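Local coordinates for OTU domain-containing protein wMelOTU (Wolbachia pipientis wMel, PDB 6W9O) that is probably a bacterial effector with deubiquitinase activity, removing ubiquitin from its targets through an OTU-type cysteine protease fold, at residues D40-G45 with V174-S179; L62-G67 with R198-A203; E68-E73 with E135-K140; K74-C79 with N120-D125; R80-A83 with K89-T92. All coordinates share one frame; numbering follows the deposited sequence.

In the fold
Contacts 3, 4 and 5 follow one another along helix 72-84, each nested inside the loop closed by the one before, whereas contacts 1 and 2 lie about 23 to 30 Å from contacts 4 and 5, centre to centre. Contacts 1 and 2, centres 10 Å apart, touch where strand 42-44 meets the turn after strand 191-197, Tyr43 OH lying 2.9 Å from Ser201 OG. Contacts 3 and 4 are joined by Asp78, whose OD1 meets Lys136 NZ at 2.7 Å. Contact 4 lies beside Ser52, just before helix 53-66, and as in other OTU proteases the start of this helix probably carries the catalytic cysteine.

Contact 1. Residues D40-G45 with V174-S179; sequences DNFYVG and VDYDDS
Phe42 and Tyr176 bring their rings together obliquely, with centroids 5.2 Å apart and planes inclined by 59°. Each ring stands beside its own backbone N, CG anti to the carbonyl carbon (chi1 -75° for Phe42, -72° for Tyr176), which turns it toward the other segment. The tyrosine comes over one face of the phenylalanine with its CD1 corner, which rides 3.7 Å above that ring plane and is displaced toward the rim; Phe42 CZ and Tyr176 CD1 are 3.8 Å apart. At the edge of the same phenylalanine ring, in its plane, sits the tyrosine's own carbonyl, with Phe42 CZ 3.7 Å from Tyr176 O. This oxygen also receives a bond from a water, which in turn accepts from Asn41 ND2, so a polar bridge runs beside the apolar pair. His183 of strand 181-188, nearly parallel to the Tyr176 ring and edge-to-face to Phe42, adds to an aromatic group that His142 also joins. A type I turn from Asp175 to Asp178 presents the tyrosine, and within it Asp175 OD1 accepts from Asp177 N at 2.9 Å. The contact thus pairs an Asx turn, in the loop before strand 181-188, with strand 42-44, at one edge of the mixed sheet in this OTU fold.

Contact 2. Residues L62-G67 with R198-A203; sequences LEQQTG and RNKSSA
Lys200 NZ is held by three acceptors: Gln65 OE1 at 2.9 Å and two waters. One of these waters lies 2.7 Å from Lys200 NZ and donates to the carbonyl Gln65 O; the other also takes a proton from Gln65 NE2, so a single glutamine is engaged through its amide oxygen, amide nitrogen and backbone. The ammonium approaches Gln65 OE1 at a C=O...N angle of 126°, tilted 34° from the carbonyl plane. Gln65 gets there by bending at chi2 (-66°), which brings the amide back toward the lysine although its CB starts off in the other direction, while Thr181 O takes a further bond from NE2. The contact joins the last turn of helix 53-66 to the 3-10 turn that follows strand 191-197 in the OTU sheet, and the carbonyl end of the helix should suit a positive charge. At the other end of the lysine chain, the extended Gln64 crosses its root, with Gln64 CG 3.5 Å from Lys200 CB. The backbone of Asp197 serves both Gln64 and Ser201: its N donates to Gln64 OE1 and its O is hydrogen-bonded to Ser201 OG. Gln64 NE2 stands 3.0 Å from Ser201 OG.

Contact 3. Residues E68-E73 with E135-K140; sequences EQVTAE and EKYKVK
Val70 and Tyr137 form the closely packed half of this contact, approaching from opposite directions. Both valine methyls lie against the phenolic end: Val70 CG1 is 3.5 Å from Tyr137 OH, and Val70 CG2 is 3.7 Å from Tyr137 CE1, oblique to the ring. Leu75 touches both side chains and extends this buried patch. Lys136 lays its CG 3.8 Å above one face of the Tyr137 ring.

The other half is looser and faces solvent. Glu68 sends an extended chain past the tyrosine, its CG opposite the backbone N (chi1 -172°), and sets the carboxylate nearly perpendicular to the ring, the planes 82° apart. Glu68 OE1 reaches the ring edge near its plane, 3.6 Å from Tyr137 CD1; an acetate, probably from the crystallisation liquor, lies next to this side chain. In the helical part of the OTU domain, the contact packs the connection between helices 53-66 and 72-84, with Thr71 as N-cap of the latter, against the end of helix 126-137. Across the two segments the phenol meets methyls, while its hydroxyl is satisfied by Asp78 OD2, and the Glu68 carboxylate makes a probably weakly favourable electrostatic contact with the ring-edge hydrogens.

Contact 4. Residues K74-C79 with N120-D125; sequences KLRNDC and NSRWGD
Asn120 opens the second segment by covering the guanidinium of Arg76: its CA sits 3.6 Å above one face, offset toward the rim, and its amide is turned 61° from the guanidinium plane. Asn120 O, 3.4 Å from Arg76 NH2, is badly angled and makes no hydrogen bond. Two residues on, the main chain delivers an acceptor shared by two nitrogens. Arg122 O is gripped end-on, with Arg76 NH1 and Arg76 NH2 each 2.9 Å from it, and the oxygen lies within 1° of the guanidinium plane. NH1 arrives in the carbonyl plane, whereas NH2 stands 37° above it. In the conformer given, the end of the Arg122 side chain leads away to a salt bridge with Asp116. Trp123 points away from the helix and meets His191 edge-to-face. The CA atoms come nearest at Gly124, 8.5 Å from that of Arg76, and Asp125 then serves as N-cap of helix 126-137.

To span this gap Arg76 runs straight out from CG to NE. Ile117 O takes a further bond from NH1, and Ser52 one from NH2, just before the helix start that in OTU proteases probably carries the catalytic cysteine. The NH1 and NH2 of this buried arginine are thus bonded to neutral oxygens of Arg122, Ile117 and Ser52, which fix the guanidinium's rotation and tie the loop before helix 126-137 to helix 72-84 and to the lead-in of helix 53-66.

Contact 5. Residues R80-A83 with K89-T92; sequences REFA and KWFT
Helices 72-84 and 89-95 are linked by a short connection; between segments 80-83 and 89-92 the nearest CA atoms are those of Ala83 and Phe91, 8.0 Å apart. They are two successive helices packed through an aromatic cluster of Phe82, Trp90 and Phe91 in the helical part of the OTU domain. At its centre Phe82 and Phe91 make an edge-to-face pair, with centroids 5.4 Å apart and planes at 72°: Phe82 supplies the edge and Phe91 the face. The two phenylalanine side chains pass one another head to tail. Phe82 CE2 consequently also abuts the stem of its partner, 3.7 Å from Phe91 CB, which lies at the edge of the Phe82 ring. The tip of the same ring, Phe82 CZ, meets the indole, 3.7 Å from Trp90 CZ2, but obliquely, the planes at 47°.

Trp90 holds CG in the crowded position between backbone N and carbonyl carbon (chi1 77°). The indole is thereby folded beside the next residue, and Phe91 CB stands over the ring centre. Arg131 makes a cation-pi contact with the indole, while Ile132 of helix 126-137 touches all three aromatic side chains. One residue on from Phe82, the methyl of Ala83 comes obliquely to the Phe91 ring, with Ala83 CB 3.7 Å from Phe91 CE1.

Contact 1. Residues D40-G45 with V174-S179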
# COMPACT_ATOMS: atom_id res chain seq x y z
N ASP A 40 -3.34 -7.20 -19.57
CA ASP A 40 -3.02 -6.15 -20.53
C ASP A 40 -3.81 -4.87 -20.30
O ASP A 40 -3.39 -3.82 -20.82
CB ASP A 40 -3.36 -6.62 -21.94
CG ASP A 40 -2.41 -7.70 -22.45
OD1 ASP A 40 -1.30 -7.82 -21.90
OD2 ASP A 40 -2.79 -8.42 -23.40
N ASN A 41 -4.91 -4.92 -19.55
CA ASN A 41 -5.62 -3.68 -19.22
C ASN A 41 -4.98 -2.92 -18.08
O ASN A 41 -5.36 -1.77 -17.86
CB ASN A 41 -7.11 -3.94 -18.90
CG ASN A 41 -7.32 -5.00 -17.81
OD1 ASN A 41 -6.84 -6.12 -17.94
ND2 ASN A 41 -8.07 -4.67 -16.75
N PHE A 42 -3.97 -3.47 -17.39
CA PHE A 42 -3.33 -2.73 -16.30
C PHE A 42 -2.07 -2.03 -16.79
O PHE A 42 -1.51 -2.39 -17.83
CB PHE A 42 -2.96 -3.65 -15.11
CG PHE A 42 -4.18 -4.06 -14.29
CD1 PHE A 42 -4.46 -3.42 -13.07
CD2 PHE A 42 -5.01 -5.08 -14.76
CE1 PHE A 42 -5.59 -3.78 -12.33
CE2 PHE A 42 -6.10 -5.42 -14.06
CZ PHE A 42 -6.41 -4.81 -12.83
N TYR A 43 -1.72 -0.96 -16.11
CA TYR A 43 -0.53 -0.20 -16.49
C TYR A 43 0.08 0.36 -15.22
O TYR A 43 -0.59 0.47 -14.19
CB TYR A 43 -0.88 0.94 -17.47
CG TYR A 43 -1.82 1.99 -16.90
CD1 TYR A 43 -1.33 3.18 -16.40
CD2 TYR A 43 -3.20 1.81 -16.92
CE1 TYR A 43 -2.16 4.16 -15.90
CE2 TYR A 43 -4.02 2.79 -16.41
CZ TYR A 43 -3.52 3.95 -15.91
OH TYR A 43 -4.42 4.90 -15.39
N VAL A 44 1.37 0.69 -15.30
CA VAL A 44 2.08 1.32 -14.19
C VAL A 44 1.87 2.84 -14.24
O VAL A 44 2.27 3.49 -15.20
CB VAL A 44 3.57 0.94 -14.21
CG1 VAL A 44 4.24 1.56 -13.00
CG2 VAL A 44 3.71 -0.58 -14.20
N GLY A 45 1.28 3.40 -13.18
CA GLY A 45 1.05 4.83 -13.03
C GLY A 45 2.27 5.51 -12.45
O GLY A 45 3.37 4.96 -12.40
N VAL A 174 -3.95 -13.99 -6.92
CA VAL A 174 -4.33 -12.60 -7.10
C VAL A 174 -5.57 -12.57 -7.98
O VAL A 174 -5.61 -13.25 -9.00
CB VAL A 174 -3.19 -11.86 -7.81
CG1 VAL A 174 -3.55 -10.41 -8.04
CG2 VAL A 174 -1.88 -11.98 -6.94
N ASP A 175 -6.53 -11.74 -7.62
CA ASP A 175 -7.78 -11.64 -8.39
C ASP A 175 -7.79 -10.22 -8.94
O ASP A 175 -8.01 -9.27 -8.19
CB ASP A 175 -8.96 -11.84 -7.43
CG ASP A 175 -10.28 -11.84 -8.15
OD1 ASP A 175 -10.35 -11.38 -9.31
OD2 ASP A 175 -11.24 -12.38 -7.54
N TYR A 176 -7.60 -10.08 -10.26
CA TYR A 176 -7.59 -8.77 -10.89
C TYR A 176 -8.99 -8.24 -11.20
O TYR A 176 -9.11 -7.15 -11.78
CB TYR A 176 -6.75 -8.85 -12.17
CG TYR A 176 -5.25 -8.98 -11.92
CD1 TYR A 176 -4.50 -7.85 -11.60
CD2 TYR A 176 -4.61 -10.18 -12.05
CE1 TYR A 176 -3.13 -7.91 -11.40
CE2 TYR A 176 -3.21 -10.27 -11.84
CZ TYR A 176 -2.52 -9.11 -11.54
OH TYR A 176 -1.12 -9.18 -11.33
N ASP A 177 -10.03 -8.99 -10.83
CA ASP A 177 -11.41 -8.52 -10.97
C ASP A 177 -12.06 -8.23 -9.64
O ASP A 177 -13.27 -8.04 -9.58
CB ASP A 177 -12.24 -9.57 -11.72
CG ASP A 177 -11.71 -9.80 -13.12
OD1 ASP A 177 -11.66 -8.82 -13.91
OD2 ASP A 177 -11.28 -10.92 -13.45
N ASP A 178 -11.31 -8.19 -8.57
CA ASP A 178 -11.83 -7.97 -7.22
C ASP A 178 -11.67 -6.50 -6.85
O ASP A 178 -10.54 -6.01 -6.67
CB ASP A 178 -11.00 -8.81 -6.25
CG ASP A 178 -11.39 -8.57 -4.79
OD1 ASP A 178 -10.57 -8.87 -3.90
OD2 ASP A 178 -12.54 -8.11 -4.52
N SER A 179 -12.80 -5.80 -6.66
CA SER A 179 -12.71 -4.40 -6.31
C SER A 179 -12.14 -4.16 -4.92
O SER A 179 -11.80 -3.02 -4.59
CB SER A 179 -14.12 -3.76 -6.41
OG SER A 179 -14.99 -4.29 -5.44
O HOH W 1 -9.40 -6.33 -14.50

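Contact 2. Residues L62-G67 with R198-A203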
# COMPACT_ATOMS: atom_id res chain seq x y z
N LEU A 62 -6.62 2.62 -4.45
CA LEU A 62 -7.83 2.63 -3.62
C LEU A 62 -8.92 3.46 -4.27
O LEU A 62 -10.09 3.04 -4.33
CB LEU A 62 -7.51 3.18 -2.23
CG LEU A 62 -8.69 3.19 -1.24
CD1 LEU A 62 -9.03 1.76 -0.83
CD2 LEU A 62 -8.36 4.08 -0.03
N GLU A 63 -8.58 4.65 -4.77
CA GLU A 63 -9.61 5.51 -5.33
C GLU A 63 -10.20 4.86 -6.58
O GLU A 63 -11.43 4.87 -6.80
CB GLU A 63 -9.05 6.89 -5.67
CG GLU A 63 -10.19 7.77 -6.26
CD GLU A 63 -9.80 9.19 -6.59
OE1 GLU A 63 -8.67 9.63 -6.19
OE2 GLU A 63 -10.60 9.91 -7.19
N GLN A 64 -9.35 4.29 -7.43
CA GLN A 64 -9.89 3.74 -8.66
C GLN A 64 -10.75 2.51 -8.39
O GLN A 64 -11.79 2.31 -9.04
CB GLN A 64 -8.70 3.37 -9.56
CG GLN A 64 -9.14 3.03 -10.94
CD GLN A 64 -7.93 2.92 -11.88
OE1 GLN A 64 -7.38 1.88 -11.96
NE2 GLN A 64 -7.59 3.98 -12.60
N GLN A 65 -10.33 1.66 -7.45
CA GLN A 65 -11.02 0.40 -7.17
C GLN A 65 -12.30 0.63 -6.40
O GLN A 65 -13.33 -0.02 -6.69
CB GLN A 65 -10.11 -0.52 -6.32
CG GLN A 65 -8.91 -1.06 -7.08
CD GLN A 65 -9.35 -2.01 -8.19
OE1 GLN A 65 -9.74 -1.57 -9.28
NE2 GLN A 65 -9.36 -3.31 -7.92
N THR A 66 -12.28 1.51 -5.36
CA THR A 66 -13.44 1.64 -4.47
C THR A 66 -14.13 2.99 -4.50
O THR A 66 -15.23 3.14 -3.94
CB THR A 66 -13.04 1.38 -3.01
OG1 THR A 66 -12.28 2.51 -2.51
CG2 THR A 66 -12.21 0.11 -2.86
N GLY A 67 -13.53 3.99 -5.15
CA GLY A 67 -14.04 5.32 -5.13
C GLY A 67 -13.67 6.11 -3.90
O GLY A 67 -13.94 7.31 -3.85
N ARG A 198 -6.81 0.48 -17.11
CA ARG A 198 -7.31 1.40 -18.13
C ARG A 198 -8.84 1.45 -18.15
O ARG A 198 -9.44 2.48 -18.51
CB ARG A 198 -6.82 1.00 -19.53
CG ARG A 198 -5.30 0.95 -19.68
CD ARG A 198 -4.92 0.57 -21.13
NE ARG A 198 -3.59 1.09 -21.42
CZ ARG A 198 -2.48 0.42 -21.13
NH1 ARG A 198 -2.56 -0.78 -20.55
NH2 ARG A 198 -1.28 0.95 -21.40
N ASN A 199 -9.49 0.32 -17.85
CA ASN A 199 -10.93 0.26 -17.93
C ASN A 199 -11.58 1.17 -16.91
O ASN A 199 -12.75 1.53 -17.12
CB ASN A 199 -11.40 -1.20 -17.64
CG ASN A 199 -11.07 -2.15 -18.77
OD1 ASN A 199 -11.04 -1.76 -19.92
ND2 ASN A 199 -10.86 -3.44 -18.44
N LYS A 200 -10.89 1.54 -15.85
CA LYS A 200 -11.42 2.34 -14.75
C LYS A 200 -10.84 3.75 -14.74
O LYS A 200 -11.00 4.47 -13.75
CB LYS A 200 -11.14 1.64 -13.41
CG LYS A 200 -11.76 0.24 -13.42
CD LYS A 200 -11.59 -0.42 -12.02
CE LYS A 200 -12.13 -1.84 -12.09
NZ LYS A 200 -12.06 -2.51 -10.75
N SER A 201 -10.08 4.10 -15.78
CA SER A 201 -9.40 5.39 -15.88
C SER A 201 -10.10 6.27 -16.89
O SER A 201 -10.57 5.79 -17.92
CB SER A 201 -7.96 5.24 -16.37
OG SER A 201 -7.25 4.30 -15.58
N SER A 202 -10.15 7.58 -16.64
CA SER A 202 -10.74 8.49 -17.59
C SER A 202 -9.83 8.65 -18.81
O SER A 202 -8.62 8.37 -18.73
CB SER A 202 -10.96 9.90 -16.99
OG SER A 202 -9.66 10.50 -16.76
N ALA A 203 -10.38 9.13 -19.90
CA ALA A 203 -9.57 9.32 -21.10
C ALA A 203 -8.48 10.33 -20.82
O ALA A 203 -7.34 10.17 -21.29
CB ALA A 203 -10.46 9.79 -22.26
O HOH W 2 -10.17 -4.99 -10.12
O HOH W 3 -13.80 -1.58 -8.88

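Contact 3. Residues E68-E73 with E135-K140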
# COMPACT_ATOMS: atom_id res chain seq x y z
N GLU A 68 -13.01 5.50 -2.92
CA GLU A 68 -12.73 6.24 -1.69
C GLU A 68 -11.47 7.10 -1.89
O GLU A 68 -10.42 6.58 -2.28
CB GLU A 68 -12.54 5.25 -0.54
CG GLU A 68 -12.43 6.02 0.81
CD GLU A 68 -12.79 5.19 2.04
OE1 GLU A 68 -12.95 3.95 1.95
OE2 GLU A 68 -12.87 5.82 3.12
N GLN A 69 -11.61 8.41 -1.66
CA GLN A 69 -10.51 9.37 -1.82
C GLN A 69 -9.91 9.67 -0.45
O GLN A 69 -10.60 10.22 0.42
CB GLN A 69 -11.04 10.68 -2.40
CG GLN A 69 -11.36 10.61 -3.85
CD GLN A 69 -11.91 11.94 -4.40
OE1 GLN A 69 -12.52 12.71 -3.67
NE2 GLN A 69 -11.71 12.19 -5.67
N VAL A 70 -8.63 9.39 -0.29
CA VAL A 70 -7.88 9.66 0.93
C VAL A 70 -6.54 10.26 0.48
O VAL A 70 -5.88 9.67 -0.37
CB VAL A 70 -7.61 8.34 1.69
CG1 VAL A 70 -6.91 8.57 3.01
CG2 VAL A 70 -8.93 7.60 2.00
N THR A 71 -6.11 11.37 1.08
CA THR A 71 -4.79 11.90 0.72
C THR A 71 -3.68 11.03 1.29
O THR A 71 -3.87 10.24 2.22
CB THR A 71 -4.60 13.32 1.23
OG1 THR A 71 -4.61 13.29 2.67
CG2 THR A 71 -5.68 14.27 0.70
N ALA A 72 -2.49 11.20 0.73
CA ALA A 72 -1.34 10.49 1.26
C ALA A 72 -1.08 10.89 2.71
O ALA A 72 -0.68 10.04 3.55
CB ALA A 72 -0.12 10.76 0.36
N GLU A 73 -1.29 12.16 3.04
CA GLU A 73 -1.13 12.61 4.43
C GLU A 73 -2.13 11.92 5.34
O GLU A 73 -1.79 11.55 6.48
CB GLU A 73 -1.24 14.13 4.54
CG GLU A 73 -1.13 14.62 5.96
CD GLU A 73 -1.27 16.13 6.07
OE1 GLU A 73 -0.81 16.68 7.09
OE2 GLU A 73 -1.84 16.76 5.14
N GLU A 135 -6.44 -3.06 7.03
CA GLU A 135 -7.41 -3.19 8.13
C GLU A 135 -8.40 -2.02 8.15
O GLU A 135 -9.62 -2.24 8.30
CB GLU A 135 -6.64 -3.29 9.46
CG GLU A 135 -7.45 -2.89 10.70
CD GLU A 135 -8.29 -4.00 11.19
OE1 GLU A 135 -9.28 -3.72 11.92
OE2 GLU A 135 -7.95 -5.14 10.84
N LYS A 136 -7.93 -0.80 7.97
CA LYS A 136 -8.84 0.35 8.03
C LYS A 136 -9.80 0.37 6.83
O LYS A 136 -11.01 0.58 7.02
CB LYS A 136 -8.08 1.67 8.07
CG LYS A 136 -9.11 2.85 8.04
CD LYS A 136 -8.52 4.11 8.63
CE LYS A 136 -9.64 5.17 8.72
NZ LYS A 136 -9.12 6.41 9.34
N TYR A 137 -9.31 0.14 5.63
CA TYR A 137 -10.11 0.32 4.42
C TYR A 137 -10.72 -0.97 3.92
O TYR A 137 -11.45 -0.95 2.92
CB TYR A 137 -9.30 1.04 3.32
CG TYR A 137 -8.95 2.44 3.80
CD1 TYR A 137 -9.91 3.44 3.74
CD2 TYR A 137 -7.70 2.75 4.37
CE1 TYR A 137 -9.66 4.69 4.21
CE2 TYR A 137 -7.46 4.00 4.86
CZ TYR A 137 -8.42 4.97 4.76
OH TYR A 137 -8.20 6.24 5.27
N LYS A 138 -10.48 -2.09 4.64
CA LYS A 138 -11.14 -3.37 4.31
C LYS A 138 -10.79 -3.79 2.89
O LYS A 138 -11.64 -4.18 2.09
CB LYS A 138 -12.67 -3.30 4.57
CG LYS A 138 -13.00 -2.74 5.96
CD LYS A 138 -14.14 -3.50 6.64
CE LYS A 138 -14.66 -2.64 7.80
NZ LYS A 138 -13.98 -2.96 9.09
N VAL A 139 -9.52 -3.62 2.61
CA VAL A 139 -8.91 -4.12 1.34
C VAL A 139 -7.66 -5.04 1.47
O VAL A 139 -6.99 -5.33 2.57
CB VAL A 139 -8.54 -2.94 0.42
CG1 VAL A 139 -9.76 -2.12 0.03
CG2 VAL A 139 -7.47 -2.06 1.05
N LYS A 140 -7.47 -5.79 0.40
CA LYS A 140 -6.24 -6.61 0.33
C LYS A 140 -5.27 -5.84 -0.54
O LYS A 140 -5.68 -5.22 -1.51
CB LYS A 140 -6.52 -7.95 -0.35
CG LYS A 140 -7.45 -8.83 0.43
CD LYS A 140 -8.19 -9.78 -0.51
CE LYS A 140 -9.48 -9.08 -0.98
NZ LYS A 140 -10.48 -9.97 -1.66

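Contact 4. Residues K74-C79 with N120-D125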
# COMPACT_ATOMS: atom_id res chain seq x y z
N LYS A 74 -3.39 11.78 4.89
CA LYS A 74 -4.38 11.12 5.72
C LYS A 74 -4.00 9.66 5.95
O LYS A 74 -4.19 9.15 7.06
CB LYS A 74 -5.75 11.22 5.04
CG LYS A 74 -6.89 10.43 5.75
CD LYS A 74 -7.16 10.86 7.16
CE LYS A 74 -8.53 10.31 7.62
NZ LYS A 74 -8.78 10.74 9.04
N LEU A 75 -3.42 8.99 4.94
CA LEU A 75 -3.00 7.60 5.11
C LEU A 75 -1.88 7.49 6.16
O LEU A 75 -1.90 6.59 7.01
CB LEU A 75 -2.55 6.96 3.79
CG LEU A 75 -3.72 6.88 2.81
CD1 LEU A 75 -3.11 6.44 1.48
CD2 LEU A 75 -4.76 5.83 3.25
N ARG A 76 -0.93 8.45 6.16
CA ARG A 76 0.08 8.47 7.23
C ARG A 76 -0.60 8.70 8.58
O ARG A 76 -0.26 8.05 9.57
CB ARG A 76 1.13 9.56 6.98
CG ARG A 76 2.07 9.25 5.81
CD ARG A 76 3.05 10.41 5.65
NE ARG A 76 4.06 10.13 4.60
CZ ARG A 76 5.16 9.40 4.80
NH1 ARG A 76 5.43 8.82 6.00
NH2 ARG A 76 6.01 9.23 3.78
N ASN A 77 -1.59 9.60 8.63
CA ASN A 77 -2.28 9.84 9.90
C ASN A 77 -3.04 8.60 10.40
O ASN A 77 -3.12 8.37 11.61
CB ASN A 77 -3.26 11.00 9.74
CG ASN A 77 -3.72 11.49 11.07
OD1 ASN A 77 -2.91 12.07 11.84
ND2 ASN A 77 -5.01 11.28 11.38
N ASP A 78 -3.57 7.79 9.48
CA ASP A 78 -4.23 6.54 9.86
C ASP A 78 -3.23 5.60 10.54
O ASP A 78 -3.57 4.88 11.49
CB ASP A 78 -4.75 5.80 8.61
CG ASP A 78 -5.94 6.52 7.89
OD1 ASP A 78 -6.69 7.29 8.54
OD2 ASP A 78 -6.05 6.25 6.67
N CYS A 79 -1.97 5.67 10.11
CA CYS A 79 -0.96 4.81 10.71
C CYS A 79 -0.55 5.35 12.06
O CYS A 79 -0.38 4.60 13.03
CB CYS A 79 0.25 4.70 9.77
SG CYS A 79 -0.19 3.78 8.23
N ASN A 120 7.52 13.02 5.63
CA ASN A 120 7.66 12.44 4.30
C ASN A 120 8.97 11.66 4.17
O ASN A 120 9.04 10.76 3.32
CB ASN A 120 7.64 13.54 3.24
CG ASN A 120 6.23 14.07 3.00
OD1 ASN A 120 5.24 13.35 3.16
ND2 ASN A 120 6.13 15.32 2.61
N SER A 121 9.94 11.96 5.02
CA SER A 121 11.22 11.25 5.02
C SER A 121 11.08 9.78 5.39
O SER A 121 11.96 8.98 5.03
CB SER A 121 12.24 11.91 5.95
OG SER A 121 11.73 12.06 7.27
N ARG A 122 10.02 9.37 6.10
CA ARG A 122 9.85 7.99 6.52
C ARG A 122 9.09 7.27 5.42
O ARG A 122 7.89 7.50 5.24
CB ARG A 122 9.07 7.95 7.84
CG ARG A 122 8.57 6.57 8.20
CD ARG A 122 9.70 5.57 8.39
NE ARG A 122 9.19 4.38 9.11
CZ ARG A 122 9.19 4.24 10.43
NH1 ARG A 122 9.70 5.19 11.22
NH2 ARG A 122 8.68 3.13 10.98
N TRP A 123 9.77 6.45 4.63
CA TRP A 123 9.08 5.77 3.53
C TRP A 123 8.18 4.66 4.04
O TRP A 123 8.47 3.98 5.02
CB TRP A 123 10.09 5.19 2.52
CG TRP A 123 10.91 6.17 1.85
CD1 TRP A 123 11.14 7.48 2.21
CD2 TRP A 123 11.64 5.95 0.64
NE1 TRP A 123 12.02 8.09 1.28
CE2 TRP A 123 12.31 7.16 0.31
CE3 TRP A 123 11.82 4.82 -0.18
CZ2 TRP A 123 13.14 7.27 -0.81
CZ3 TRP A 123 12.64 4.93 -1.29
CH2 TRP A 123 13.30 6.14 -1.59
N GLY A 124 7.02 4.49 3.42
CA GLY A 124 6.07 3.46 3.86
C GLY A 124 6.47 2.04 3.44
O GLY A 124 7.18 1.82 2.45
N ASP A 125 6.02 1.08 4.24
CA ASP A 125 6.40 -0.33 4.12
C ASP A 125 5.11 -1.13 4.03
O ASP A 125 4.28 -1.09 4.96
CB ASP A 125 7.20 -0.68 5.38
CG ASP A 125 7.61 -2.13 5.48
OD1 ASP A 125 7.23 -2.95 4.62
OD2 ASP A 125 8.36 -2.43 6.43

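Contact 5. Residues R80-A83 with K89-T92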
# COMPACT_ATOMS: atom_id res chain seq x y z
N ARG A 80 -0.43 6.69 12.18
CA ARG A 80 -0.20 7.29 13.48
C ARG A 80 -1.30 6.90 14.46
O ARG A 80 -1.03 6.57 15.61
CB ARG A 80 -0.18 8.83 13.34
CG ARG A 80 -0.09 9.55 14.64
CD ARG A 80 -0.07 11.05 14.39
NE ARG A 80 -0.26 11.79 15.62
CZ ARG A 80 0.75 12.38 16.27
NH1 ARG A 80 2.00 12.31 15.79
NH2 ARG A 80 0.51 13.06 17.40
N GLU A 81 -2.55 7.01 14.02
CA GLU A 81 -3.65 6.70 14.92
C GLU A 81 -3.63 5.23 15.33
O GLU A 81 -3.87 4.90 16.49
CB GLU A 81 -4.97 7.03 14.20
CG GLU A 81 -5.16 8.54 14.08
CD GLU A 81 -6.53 8.93 13.54
OE1 GLU A 81 -7.21 8.08 12.92
OE2 GLU A 81 -6.88 10.11 13.72
N PHE A 82 -3.36 4.34 14.37
CA PHE A 82 -3.23 2.93 14.72
C PHE A 82 -2.22 2.73 15.85
O PHE A 82 -2.47 1.99 16.82
CB PHE A 82 -2.84 2.15 13.46
CG PHE A 82 -2.71 0.67 13.68
CD1 PHE A 82 -3.75 -0.18 13.35
CD2 PHE A 82 -1.51 0.14 14.19
CE1 PHE A 82 -3.65 -1.57 13.54
CE2 PHE A 82 -1.38 -1.23 14.35
CZ PHE A 82 -2.44 -2.11 14.05
N ALA A 83 -1.06 3.39 15.75
CA ALA A 83 -0.02 3.24 16.77
C ALA A 83 -0.40 3.85 18.10
O ALA A 83 0.05 3.36 19.15
CB ALA A 83 1.28 3.87 16.28
N LYS A 89 -0.02 -6.78 19.10
CA LYS A 89 1.38 -7.15 19.29
C LYS A 89 2.12 -7.31 17.97
O LYS A 89 3.35 -7.13 17.95
CB LYS A 89 1.47 -8.42 20.15
CG LYS A 89 1.17 -8.13 21.59
CD LYS A 89 0.98 -9.40 22.39
CE LYS A 89 0.72 -9.10 23.88
NZ LYS A 89 0.78 -10.30 24.78
N TRP A 90 1.46 -7.66 16.88
CA TRP A 90 2.19 -7.77 15.62
C TRP A 90 2.94 -6.47 15.33
O TRP A 90 4.09 -6.48 14.85
CB TRP A 90 1.29 -8.15 14.43
CG TRP A 90 0.44 -7.05 13.87
CD1 TRP A 90 -0.91 -6.85 14.11
CD2 TRP A 90 0.84 -6.05 12.94
NE1 TRP A 90 -1.33 -5.75 13.44
CE2 TRP A 90 -0.29 -5.23 12.70
CE3 TRP A 90 2.06 -5.72 12.34
CZ2 TRP A 90 -0.24 -4.12 11.83
CZ3 TRP A 90 2.12 -4.62 11.49
CH2 TRP A 90 0.97 -3.83 11.21
N PHE A 91 2.33 -5.35 15.66
CA PHE A 91 2.86 -4.06 15.27
C PHE A 91 4.04 -3.70 16.13
O PHE A 91 5.09 -3.33 15.60
CB PHE A 91 1.74 -2.99 15.39
CG PHE A 91 2.24 -1.59 15.19
CD1 PHE A 91 2.50 -0.75 16.27
CD2 PHE A 91 2.48 -1.17 13.91
CE1 PHE A 91 2.98 0.56 16.04
CE2 PHE A 91 2.96 0.15 13.65
CZ PHE A 91 3.21 0.98 14.71
N THR A 92 3.88 -3.78 17.45
CA THR A 92 5.01 -3.48 18.31
C THR A 92 6.14 -4.47 18.07
O THR A 92 7.32 -4.08 18.11
CB THR A 92 4.57 -3.45 19.77
OG1 THR A 92 3.85 -4.65 20.12
CG2 THR A 92 3.64 -2.28 20.01